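Local coordinates for organophosphorus hydrolase (Pseudomonas pseudoalcaligenes, PDB 4LE6), which probably hydrolyses organophosphate triesters such as aryl dialkyl phosphates, using a pair of zinc ions held in a metallo-beta-lactamase fold, at residues 43-48 with 235-240; 55-60 with 85-90; 257-262 with 308-313. One frame throughout, in Å; residues are numbered along the deposited sequence.

Contact 1: residues 43-48 with 235-240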
loop_
_atom_site.group_PDB
_atom_site.type_symbol
_atom_site.label_atom_id
_atom_site.label_comp_id
_atom_site.label_asym_id
_atom_site.label_seq_id
_atom_site.Cartn_x
_atom_site.Cartn_y
_atom_site.Cartn_z
ATOM N N GLY A 43 0.946 -15.440 12.438
ATOM C CA GLY A 43 1.358 -16.664 13.107
ATOM C C GLY A 43 1.537 -17.789 12.107
ATOM O O GLY A 43 2.275 -17.644 11.141
ATOM N N ASP A 44 0.847 -18.903 12.323
ATOM C CA ASP A 44 0.886 -20.025 11.390
ATOM C C ASP A 44 -0.204 -19.902 10.329
ATOM O O ASP A 44 -0.314 -20.749 9.456
ATOM C CB ASP A 44 0.725 -21.352 12.135
ATOM C CG ASP A 44 1.859 -21.621 13.085
ATOM O OD1 ASP A 44 3.002 -21.257 12.746
ATOM O OD2 ASP A 44 1.604 -22.185 14.172
ATOM N N PHE A 45 -1.013 -18.852 10.396
ATOM C CA PHE A 45 -2.025 -18.646 9.365
ATOM C C PHE A 45 -1.452 -17.857 8.197
ATOM O O PHE A 45 -0.474 -17.103 8.346
ATOM C CB PHE A 45 -3.234 -17.889 9.902
ATOM C CG PHE A 45 -3.998 -18.618 10.975
ATOM C CD1 PHE A 45 -3.665 -19.915 11.359
ATOM C CD2 PHE A 45 -5.072 -18.006 11.592
ATOM C CE1 PHE A 45 -4.394 -20.569 12.342
ATOM C CE2 PHE A 45 -5.788 -18.655 12.581
ATOM C CZ PHE A 45 -5.449 -19.932 12.956
ATOM N N GLU A 46 -2.079 -18.020 7.039
ATOM C CA GLU A 46 -1.756 -17.195 5.876
ATOM C C GLU A 46 -2.966 -16.360 5.469
ATOM O O GLU A 46 -4.055 -16.886 5.213
ATOM C CB GLU A 46 -1.327 -18.077 4.723
ATOM C CG GLU A 46 -1.091 -17.341 3.427
ATOM C CD GLU A 46 -1.211 -18.287 2.261
ATOM O OE1 GLU A 46 -0.191 -18.553 1.599
ATOM O OE2 GLU A 46 -2.333 -18.783 2.034
ATOM N N VAL A 47 -2.768 -15.048 5.412
ATOM C CA VAL A 47 -3.822 -14.127 5.003
ATOM C C VAL A 47 -3.575 -13.689 3.567
ATOM O O VAL A 47 -2.470 -13.250 3.226
ATOM C CB VAL A 47 -3.833 -12.886 5.909
ATOM C CG1 VAL A 47 -4.923 -11.915 5.498
ATOM C CG2 VAL A 47 -3.986 -13.305 7.373
ATOM N N THR A 48 -4.590 -13.841 2.721
ATOM C CA THR A 48 -4.562 -13.289 1.379
ATOM C C THR A 48 -5.672 -12.245 1.268
ATOM O O THR A 48 -6.850 -12.599 1.260
ATOM C CB THR A 48 -4.762 -14.352 0.289
ATOM O OG1 THR A 48 -3.717 -15.321 0.351
ATOM C CG2 THR A 48 -4.707 -13.719 -1.089
ATOM N N PHE A 235 -9.345 -13.797 14.164
ATOM C CA PHE A 235 -8.424 -14.889 13.869
ATOM C C PHE A 235 -7.208 -14.734 14.773
ATOM O O PHE A 235 -6.644 -13.635 14.875
ATOM C CB PHE A 235 -7.997 -14.843 12.396
ATOM C CG PHE A 235 -9.100 -15.174 11.448
ATOM C CD1 PHE A 235 -10.061 -14.237 11.126
ATOM C CD2 PHE A 235 -9.206 -16.441 10.915
ATOM C CE1 PHE A 235 -11.107 -14.572 10.280
ATOM C CE2 PHE A 235 -10.233 -16.772 10.077
ATOM C CZ PHE A 235 -11.193 -15.841 9.766
ATOM N N LYS A 236 -6.831 -15.814 15.447
ATOM C CA LYS A 236 -5.685 -15.828 16.360
ATOM C C LYS A 236 -4.775 -17.003 16.053
ATOM O O LYS A 236 -5.246 -18.138 15.947
ATOM C CB LYS A 236 -6.151 -16.009 17.799
ATOM C CG LYS A 236 -7.023 -14.900 18.351
ATOM C CD LYS A 236 -7.213 -15.118 19.862
ATOM C CE LYS A 236 -8.641 -14.849 20.310
ATOM N NZ LYS A 236 -8.900 -15.340 21.710
ATOM N N SER A 237 -3.480 -16.740 15.935
ATOM C CA SER A 237 -2.493 -17.792 15.754
ATOM C C SER A 237 -1.156 -17.271 16.257
ATOM O O SER A 237 -0.803 -16.128 15.971
ATOM C CB SER A 237 -2.392 -18.148 14.265
ATOM O OG SER A 237 -1.319 -19.049 14.033
ATOM N N GLY A 238 -0.435 -18.088 17.023
ATOM C CA GLY A 238 0.909 -17.749 17.464
ATOM C C GLY A 238 1.043 -16.402 18.149
ATOM O O GLY A 238 2.011 -15.682 17.904
ATOM N N GLY A 239 0.080 -16.053 18.999
ATOM C CA GLY A 239 0.140 -14.803 19.739
ATOM C C GLY A 239 -0.360 -13.603 18.951
ATOM O O GLY A 239 -0.557 -12.531 19.510
ATOM N N GLN A 240 -0.576 -13.784 17.653
ATOM C CA GLN A 240 -1.023 -12.698 16.788
ATOM C C GLN A 240 -2.524 -12.764 16.592
ATOM O O GLN A 240 -3.105 -13.849 16.568
ATOM C CB GLN A 240 -0.329 -12.785 15.422
ATOM C CG GLN A 240 1.199 -12.842 15.512
ATOM C CD GLN A 240 1.781 -11.620 16.182
ATOM O OE1 GLN A 240 1.523 -10.492 15.767
ATOM N NE2 GLN A 240 2.560 -11.834 17.231
#

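Contact 2: residues 55-60 with 85-90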
loop_
_atom_site.group_PDB
_atom_site.type_symbol
_atom_site.label_atom_id
_atom_site.label_comp_id
_atom_site.label_asym_id
_atom_site.label_seq_id
_atom_site.Cartn_x
_atom_site.Cartn_y
_atom_site.Cartn_z
ATOM N N VAL A 55 -16.054 1.458 -5.754
ATOM C CA VAL A 55 -17.284 2.165 -6.054
ATOM C C VAL A 55 -17.107 3.643 -5.643
ATOM O O VAL A 55 -16.489 3.940 -4.621
ATOM C CB VAL A 55 -18.477 1.513 -5.313
ATOM C CG1 VAL A 55 -18.243 1.499 -3.807
ATOM C CG2 VAL A 55 -19.760 2.233 -5.655
ATOM N N ASP A 56 -17.625 4.569 -6.440
ATOM C CA ASP A 56 -17.562 5.986 -6.094
ATOM C C ASP A 56 -18.743 6.332 -5.180
ATOM O O ASP A 56 -19.894 6.179 -5.578
ATOM C CB ASP A 56 -17.602 6.839 -7.357
ATOM C CG ASP A 56 -16.335 6.696 -8.221
ATOM O OD1 ASP A 56 -15.227 6.384 -7.699
ATOM O OD2 ASP A 56 -16.456 6.911 -9.444
ATOM N N LEU A 57 -18.459 6.762 -3.952
ATOM C CA LEU A 57 -19.502 7.161 -2.995
ATOM C C LEU A 57 -19.480 8.682 -2.768
ATOM O O LEU A 57 -18.424 9.236 -2.476
ATOM C CB LEU A 57 -19.292 6.439 -1.662
ATOM C CG LEU A 57 -19.360 4.907 -1.700
ATOM C CD1 LEU A 57 -19.133 4.357 -0.295
ATOM C CD2 LEU A 57 -20.695 4.410 -2.277
ATOM N N PRO A 58 -20.629 9.370 -2.931
ATOM C CA PRO A 58 -20.661 10.816 -2.656
ATOM C C PRO A 58 -20.294 11.121 -1.219
ATOM O O PRO A 58 -20.775 10.437 -0.318
ATOM C CB PRO A 58 -22.136 11.198 -2.878
ATOM C CG PRO A 58 -22.676 10.143 -3.762
ATOM C CD PRO A 58 -21.915 8.880 -3.453
ATOM N N ALA A 59 -19.495 12.157 -1.005
ATOM C CA ALA A 59 -19.096 12.541 0.337
ATOM C C ALA A 59 -20.313 12.940 1.170
ATOM O O ALA A 59 -20.266 12.909 2.397
ATOM C CB ALA A 59 -18.098 13.696 0.270
ATOM N N SER A 60 -21.398 13.327 0.500
ATOM C CA SER A 60 -22.624 13.757 1.180
ATOM C C SER A 60 -23.283 12.620 1.973
ATOM O O SER A 60 -24.173 12.860 2.786
ATOM C CB SER A 60 -23.636 14.295 0.162
ATOM O OG SER A 60 -24.080 13.246 -0.692
ATOM N N VAL A 85 -16.112 9.795 -3.586
ATOM C CA VAL A 85 -14.938 9.191 -2.974
ATOM C C VAL A 85 -14.774 7.767 -3.488
ATOM O O VAL A 85 -15.608 6.895 -3.245
ATOM C CB VAL A 85 -15.064 9.175 -1.442
ATOM C CG1 VAL A 85 -13.899 8.416 -0.798
ATOM C CG2 VAL A 85 -15.152 10.598 -0.914
ATOM N N GLN A 86 -13.708 7.530 -4.231
ATOM C CA GLN A 86 -13.450 6.192 -4.740
ATOM C C GLN A 86 -13.156 5.275 -3.573
ATOM O O GLN A 86 -12.157 5.455 -2.878
ATOM C CB GLN A 86 -12.264 6.199 -5.693
ATOM C CG GLN A 86 -11.896 4.809 -6.214
ATOM C CD GLN A 86 -10.801 4.888 -7.260
ATOM O OE1 GLN A 86 -10.531 5.957 -7.800
ATOM N NE2 GLN A 86 -10.148 3.782 -7.520
ATOM N N THR A 87 -14.020 4.288 -3.377
ATOM C CA THR A 87 -13.972 3.464 -2.200
ATOM C C THR A 87 -13.709 2.011 -2.600
ATOM O O THR A 87 -14.386 1.453 -3.461
ATOM C CB THR A 87 -15.278 3.577 -1.415
ATOM O OG1 THR A 87 -15.477 4.939 -1.014
ATOM C CG2 THR A 87 -15.251 2.693 -0.176
ATOM N N ALA A 88 -12.717 1.418 -1.950
ATOM C CA ALA A 88 -12.315 0.038 -2.183
ATOM C C ALA A 88 -13.313 -0.894 -1.533
ATOM O O ALA A 88 -13.967 -0.524 -0.545
ATOM C CB ALA A 88 -10.945 -0.208 -1.578
ATOM N N VAL A 89 -13.430 -2.090 -2.092
ATOM C CA VAL A 89 -14.209 -3.166 -1.498
ATOM C C VAL A 89 -13.276 -4.375 -1.434
ATOM O O VAL A 89 -12.792 -4.849 -2.463
ATOM C CB VAL A 89 -15.435 -3.494 -2.355
ATOM C CG1 VAL A 89 -16.202 -4.689 -1.785
ATOM C CG2 VAL A 89 -16.347 -2.283 -2.460
ATOM N N ASN A 90 -12.987 -4.845 -0.225
ATOM C CA ASN A 90 -12.052 -5.939 -0.031
ATOM C C ASN A 90 -12.700 -7.180 0.589
ATOM O O ASN A 90 -13.697 -7.093 1.306
ATOM C CB ASN A 90 -10.905 -5.495 0.872
ATOM C CG ASN A 90 -10.264 -4.205 0.416
ATOM O OD1 ASN A 90 -9.959 -4.014 -0.768
ATOM N ND2 ASN A 90 -10.019 -3.319 1.367
#

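Contact 3: residues 257-262 with 308-313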
loop_
_atom_site.group_PDB
_atom_site.type_symbol
_atom_site.label_atom_id
_atom_site.label_comp_id
_atom_site.label_asym_id
_atom_site.label_seq_id
_atom_site.Cartn_x
_atom_site.Cartn_y
_atom_site.Cartn_z
ATOM N N ALA A 257 -10.115 9.679 12.412
ATOM C CA ALA A 257 -9.970 10.956 13.115
ATOM C C ALA A 257 -11.262 11.369 13.838
ATOM O O ALA A 257 -11.219 11.917 14.941
ATOM C CB ALA A 257 -9.536 12.043 12.155
ATOM N N LYS A 258 -12.409 11.109 13.212
ATOM C CA LYS A 258 -13.706 11.504 13.773
ATOM C C LYS A 258 -14.715 10.352 13.686
ATOM O O LYS A 258 -15.585 10.333 12.809
ATOM C CB LYS A 258 -14.208 12.757 13.058
ATOM C CG LYS A 258 -13.214 13.911 13.192
ATOM C CD LYS A 258 -13.848 15.274 12.963
ATOM C CE LYS A 258 -12.814 16.396 13.129
ATOM N NZ LYS A 258 -13.314 17.721 12.655
ATOM N N PRO A 259 -14.579 9.374 14.597
ATOM C CA PRO A 259 -15.452 8.192 14.585
ATOM C C PRO A 259 -16.912 8.583 14.759
ATOM O O PRO A 259 -17.774 7.787 14.399
ATOM C CB PRO A 259 -14.977 7.382 15.786
ATOM C CG PRO A 259 -13.566 7.819 16.017
ATOM C CD PRO A 259 -13.552 9.288 15.648
ATOM N N GLU A 260 -17.181 9.799 15.243
ATOM C CA GLU A 260 -18.569 10.232 15.445
ATOM C C GLU A 260 -19.284 10.371 14.100
ATOM O O GLU A 260 -20.511 10.346 14.042
ATOM C CB GLU A 260 -18.671 11.564 16.223
ATOM C CG GLU A 260 -18.062 12.779 15.511
ATOM C CD GLU A 260 -16.607 13.000 15.867
ATOM O OE1 GLU A 260 -15.903 12.009 16.154
ATOM O OE2 GLU A 260 -16.167 14.174 15.866
ATOM N N VAL A 261 -18.517 10.525 13.022
ATOM C CA VAL A 261 -19.101 10.700 11.691
ATOM C C VAL A 261 -19.773 9.399 11.241
ATOM O O VAL A 261 -19.199 8.322 11.383
ATOM C CB VAL A 261 -18.036 11.178 10.668
ATOM C CG1 VAL A 261 -18.579 11.151 9.237
ATOM C CG2 VAL A 261 -17.572 12.596 11.013
ATOM N N VAL A 262 -20.993 9.493 10.719
ATOM C CA VAL A 262 -21.764 8.291 10.372
ATOM C C VAL A 262 -22.064 8.198 8.874
ATOM O O VAL A 262 -21.929 9.176 8.142
ATOM C CB VAL A 262 -23.071 8.221 11.155
ATOM C CG1 VAL A 262 -22.769 8.319 12.648
ATOM C CG2 VAL A 262 -24.024 9.342 10.736
ATOM N N GLN A 308 -6.928 12.965 19.959
ATOM C CA GLN A 308 -8.349 12.881 19.641
ATOM C C GLN A 308 -8.527 11.864 18.517
ATOM O O GLN A 308 -7.806 11.901 17.523
ATOM C CB GLN A 308 -8.896 14.244 19.213
ATOM C CG GLN A 308 -10.285 14.543 19.772
ATOM C CD GLN A 308 -11.076 15.547 18.941
ATOM O OE1 GLN A 308 -10.949 15.604 17.715
ATOM N NE2 GLN A 308 -11.911 16.337 19.610
ATOM N N GLY A 309 -9.468 10.941 18.680
ATOM C CA GLY A 309 -9.736 9.957 17.650
ATOM C C GLY A 309 -8.550 9.032 17.440
ATOM O O GLY A 309 -7.762 8.802 18.364
ATOM N N TYR A 310 -8.414 8.526 16.216
ATOM C CA TYR A 310 -7.493 7.438 15.912
ATOM C C TYR A 310 -6.791 7.686 14.587
ATOM O O TYR A 310 -7.119 8.633 13.881
ATOM C CB TYR A 310 -8.253 6.098 15.849
ATOM C CG TYR A 310 -8.913 5.745 17.168
ATOM C CD1 TYR A 310 -10.169 6.244 17.494
ATOM C CD2 TYR A 310 -8.267 4.946 18.100
ATOM C CE1 TYR A 310 -10.771 5.946 18.722
ATOM C CE2 TYR A 310 -8.865 4.649 19.335
ATOM C CZ TYR A 310 -10.109 5.161 19.632
ATOM O OH TYR A 310 -10.711 4.877 20.833
ATOM N N ALA A 311 -5.826 6.829 14.266
ATOM C CA ALA A 311 -5.152 6.859 12.976
ATOM C C ALA A 311 -5.003 5.428 12.473
ATOM O O ALA A 311 -4.866 4.497 13.269
ATOM C CB ALA A 311 -3.794 7.528 13.087
ATOM N N TRP A 312 -5.045 5.269 11.154
ATOM C CA TRP A 312 -4.855 3.983 10.484
ATOM C C TRP A 312 -3.409 3.902 10.021
ATOM O O TRP A 312 -2.903 4.861 9.452
ATOM C CB TRP A 312 -5.771 3.929 9.270
ATOM C CG TRP A 312 -5.606 2.736 8.381
ATOM C CD1 TRP A 312 -5.290 2.740 7.049
ATOM C CD2 TRP A 312 -5.801 1.359 8.741
ATOM N NE1 TRP A 312 -5.252 1.442 6.569
ATOM C CE2 TRP A 312 -5.561 0.583 7.589
ATOM C CE3 TRP A 312 -6.141 0.706 9.929
ATOM C CZ2 TRP A 312 -5.655 -0.810 7.592
ATOM C CZ3 TRP A 312 -6.230 -0.688 9.925
ATOM C CH2 TRP A 312 -5.990 -1.418 8.768
ATOM N N VAL A 313 -2.748 2.782 10.297
ATOM C CA VAL A 313 -1.376 2.566 9.874
ATOM C C VAL A 313 -1.348 1.331 8.991
ATOM O O VAL A 313 -1.455 0.203 9.485
ATOM C CB VAL A 313 -0.417 2.397 11.064
ATOM C CG1 VAL A 313 1.022 2.202 10.562
ATOM C CG2 VAL A 313 -0.483 3.621 11.962
HETATM O O HOH W 1 -12.469 12.864 17.273
HETATM O O HOH W 2 -8.527 13.379 15.468
HETATM O O HOH W 3 -14.087 14.606 17.252
#

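Contact 1: residues 43-48 with 235-240
G43 meets the turn end of segment 235-240, its CA 3.6 Å from S237 O, while strands 45-48 and 235-237 run roughly antiparallel at 140° and stay 8.8 Å apart at the closest approach of their axes. That spacing is too wide for strand pairing, and the backbones share no direct hydrogen bond. S237 carries the contact through both of its side-chain atoms. Its OG is anti to the backbone N (chi1 173°) and accepts the amide of D44, with D44 N 2.8 Å from S237 OG and an N-H...O angle of 153°. S237 CB stands over the centre of the F45 ring, almost on the ring normal and 3.5 Å from the centroid, a CH-pi contact spread over all six ring carbons.

The two segments belong to different sheets of the alpha-beta/beta-alpha sandwich of the metallo-beta-lactamase superfamily. Segment 235-240 contains the type I' turn S237-Q240 of the hairpin formed by strands 231-237 and 240-246. The turn is closed by S237 N to Q240 O (3.0 Å) and by Q240 N to S237 O (2.9 Å), with glycines at both central positions.

Beyond S237, the F45 ring also reaches K236 and F235: K236 O comes to 3.4 Å from F45 CE2, obliquely to the ring, and F235 CB lies at its edge, near its plane. F45 CE2 in turn approaches the edge of the F235 ring. Q240 CG packs loosely against G43 N before the bent chain leads away. D44 O accepts a hydrogen bond from Q29 NE2 of the second subunit.

Contact 2: residues 55-60 with 85-90
V55, D56 and L57 pair with T87, Q86 and V85 as an antiparallel ladder joining strand 45-57 to strand 85-95. The backbone is the tight part. V55 and T87 exchange two bonds, as do L57 and V85, and the shortest is V85 N to L57 O at 2.6 Å. L57 N to V85 O is nearly straight at the hydrogen (176°), although the donor stands above the carbonyl plane. V85 O also receives a CA-H...O contact from D56 in the non-hydrogen-bonded pair D56-Q86.

On the sheet face carrying V55, L57, V85 and T87, L57 crosses T87 at about a right angle, its CD1 3.8 Å from T87 OG1. Looser apolar touches flank this pair: V55 CG1 lies 4.4 Å from V89 CG2, and A59 CB reaches V85 CG2.

The opposite face holds D56 and Q86, more loosely matched. D56 OD1 rests 3.5 Å from Q86 CA, but the carboxylate and the side-chain amide, their planes 64° apart, make no hydrogen bond with each other. Both groups turn to the second subunit instead: R321 there forms a salt bridge with D56 OD2 and a hydrogen bond with Q86 OE1, and S318 there binds Q86 NE2. These bonds make the polar face of the ladder part of the subunit interface. The arginine would be expected to stabilise the charged form of D56.

Contact 3: residues 257-262 with 308-313
Y310 has its CG anti to the carbonyl carbon, beside the backbone N (chi1 -62°), and chi2 of 85° sets the turn of the ring, which meets P259 at an edge: Y310 CD1 lies 4.0 Å from P259 CG, near the ring plane. The two side chains cross at about a right angle. P259 follows K258 in a type I beta turn, K258-V261, closed by V261 N to K258 O at 2.9 Å, whereas Y310 begins strand 310-314, an edge strand, within this chain, of the second sheet in the metallo-beta-lactamase sandwich. The contact places the loop between helix 252-255 and strand 262-263 against the edge of that sheet. Helix 269-286 runs against the same pair, P259 packing on Q277 and L280 and Y310 on A281.

G309 carries the backbone past A257 with a positive phi of 65°. Its CA comes to 3.7 Å from A257 O, an approach made possible by the lack of a CB on that side, and also lies near P259 CD. The segments share no direct hydrogen bond. A257 N faces Y310 O at a poor angle for one, and Y310 makes a backbone hydrogen bond with F256, the residue just before this loop segment. W312, farther along the strand, sets its ring against that of the same F256.

Polar linkage is left to water at the surface. The carbonyl of A257 is reached by two waters. One also reaches OE1 of the poorly ordered Q308, weakly; the other joins the two backbone carbonyls, donating to A257 O at 3.1 Å and Q308 O at 2.6 Å.

Overall arrangement
Contacts 1 and 2 share strand 45-57 and sit near its two ends, on opposite sides of the chain's centre, with centres about 30 Å apart. Contact 1 bridges the two sheets of the sandwich, contact 2 lies within the first, and contact 3 sets a loop against an edge strand of the second. Contacts 2 and 3 are nearer neighbours, with centres about 17 Å and nearest atoms about 7 Å apart; contacts 1 and 3 are about 26 Å apart between centres. Contact 2 alone borders the zinc centre: the V89 side chain is about 4 Å from those of the zinc ligands D143 and H294. Contacts 1 and 3 lie away from it.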